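Local coordinates for GPI-anchored protein LLG1 (Arabidopsis thaliana, PDB 6A5D), which probably acts as a GPI-anchored co-receptor that helps a receptor kinase perceive RALF peptides at the plant cell surface, at residues A[54-57]-A[58-62]. Numbering follows the deposited sequence.
Sequences GAFK and DFACP
Lys57 and Cys61 sit one turn apart on helix 49-60 and its short 3-10 continuation, and they meet through the base of the lysine: CB of Lys57 lies 3.7 Å from SG of Cys61. SG of Cys61 stands beside its own backbone N (chi1 -72°), which turns it back along the helix to the preceding turn, where it also comes 3.2 Å from Lys57 O. Cys61 N donates a nearly straight bond to Lys57 O (2.8 Å, 159° at the hydrogen). A second, weak bond reaches the same oxygen from Ala60 N. Beyond CG the lysine chain runs out fully extended, and its NZ is hydrogen-bonded to the carbonyl oxygens of Gly103 and Glu105, close to Cys106, the disulfide partner of Cys61, so that one turn of helix grips the 103-106 loop twice, by a covalent link and by an ammonium group.

Asp58 belongs to the outer side. Asp58 N donates to Gly54 O at 2.9 Å, while the carboxylate folds back past that same oxygen; OD2 of Asp58 comes within 3.4 Å of Gly54 O, a meeting of two acceptors that is probably mildly unfavourable, at an exposed edge of the helix.

On the buried side, the ring of Phe56 takes the methyl of Ala60 over one face, Phe56 CE1 to Ala60 CB 4.0 Å. CG of Phe56 is anti to the backbone N (chi1 167°), and the ring reaches Met78 and Ile82 of helix 74-86; Ala60 also touches Met78. The whole is an amphipathic helix turn with i to i+4 packing, its C-terminal end stapled by the Cys61-Cys106 disulfide in a small, cysteine-rich domain of short helices and loops without strands.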
loop_
_atom_site.group_PDB
_atom_site.type_symbol
_atom_site.label_atom_id
_atom_site.label_comp_id
_atom_site.label_asym_id
_atom_site.label_seq_id
_atom_site.Cartn_x
_atom_site.Cartn_y
_atom_site.Cartn_z
ATOM N N GLY A 54 -4.194 5.574 6.194
ATOM C CA GLY A 54 -3.882 6.865 5.600
ATOM C C GLY A 54 -2.459 6.940 5.083
ATOM O O GLY A 54 -2.216 7.480 4.003
ATOM N N ALA A 55 -1.505 6.399 5.840
ATOM C CA ALA A 55 -0.108 6.433 5.411
ATOM C C ALA A 55 0.099 5.573 4.173
ATOM O O ALA A 55 0.859 5.940 3.263
ATOM C CB ALA A 55 0.783 5.949 6.553
ATOM N N PHE A 56 -0.559 4.416 4.133
ATOM C CA PHE A 56 -0.490 3.548 2.966
ATOM C C PHE A 56 -1.060 4.229 1.725
ATOM O O PHE A 56 -0.451 4.166 0.646
ATOM C CB PHE A 56 -1.235 2.254 3.286
ATOM C CG PHE A 56 -1.505 1.391 2.098
ATOM C CD1 PHE A 56 -0.468 0.800 1.400
ATOM C CD2 PHE A 56 -2.806 1.165 1.673
ATOM C CE1 PHE A 56 -0.716 -0.001 0.308
ATOM C CE2 PHE A 56 -3.055 0.352 0.582
ATOM C CZ PHE A 56 -1.999 -0.221 -0.109
ATOM N N LYS A 57 -2.229 4.883 1.853
ATOM C CA LYS A 57 -2.797 5.634 0.734
ATOM C C LYS A 57 -1.878 6.771 0.323
ATOM O O LYS A 57 -1.641 6.985 -0.873
ATOM C CB LYS A 57 -4.172 6.178 1.121
ATOM C CG LYS A 57 -5.249 5.094 1.068
ATOM C CD LYS A 57 -6.635 5.568 1.496
ATOM C CE LYS A 57 -7.627 4.417 1.402
ATOM N NZ LYS A 57 -9.037 4.862 1.650
ATOM N N ASP A 58 -1.301 7.478 1.301
ATOM C CA ASP A 58 -0.376 8.562 0.973
ATOM C C ASP A 58 0.832 8.046 0.193
ATOM O O ASP A 58 1.326 8.721 -0.723
ATOM C CB ASP A 58 0.042 9.306 2.237
ATOM C CG ASP A 58 -1.036 10.245 2.754
ATOM O OD1 ASP A 58 -1.921 10.642 1.967
ATOM O OD2 ASP A 58 -0.994 10.605 3.945
ATOM N N PHE A 59 1.291 6.833 0.519
ATOM C CA PHE A 59 2.418 6.225 -0.183
ATOM C C PHE A 59 2.013 5.730 -1.566
ATOM O O PHE A 59 2.752 5.921 -2.544
ATOM C CB PHE A 59 2.956 5.040 0.630
ATOM C CG PHE A 59 4.071 4.291 -0.067
ATOM C CD1 PHE A 59 5.394 4.680 0.116
ATOM C CD2 PHE A 59 3.798 3.215 -0.913
ATOM C CE1 PHE A 59 6.425 3.998 -0.533
ATOM C CE2 PHE A 59 4.827 2.533 -1.565
ATOM C CZ PHE A 59 6.138 2.935 -1.385
ATOM N N ALA A 60 0.850 5.079 -1.663
ATOM C CA ALA A 60 0.527 4.225 -2.797
ATOM C C ALA A 60 -0.382 4.892 -3.813
ATOM O O ALA A 60 -0.285 4.592 -4.999
ATOM C CB ALA A 60 -0.140 2.927 -2.307
ATOM N N CYS A 61 -1.240 5.804 -3.376
ATOM C CA CYS A 61 -2.161 6.453 -4.300
ATOM C C CYS A 61 -1.491 7.165 -5.473
ATOM O O CYS A 61 -2.110 7.206 -6.551
ATOM C CB CYS A 61 -3.113 7.385 -3.543
ATOM S SG CYS A 61 -4.342 6.483 -2.572
ATOM N N PRO A 62 -0.281 7.724 -5.363
ATOM C CA PRO A 62 0.346 8.294 -6.566
ATOM C C PRO A 62 0.618 7.269 -7.652
ATOM O O PRO A 62 0.923 7.659 -8.783
ATOM C CB PRO A 62 1.621 8.980 -6.054
ATOM C CG PRO A 62 1.517 9.016 -4.563
ATOM C CD PRO A 62 0.447 8.060 -4.118
#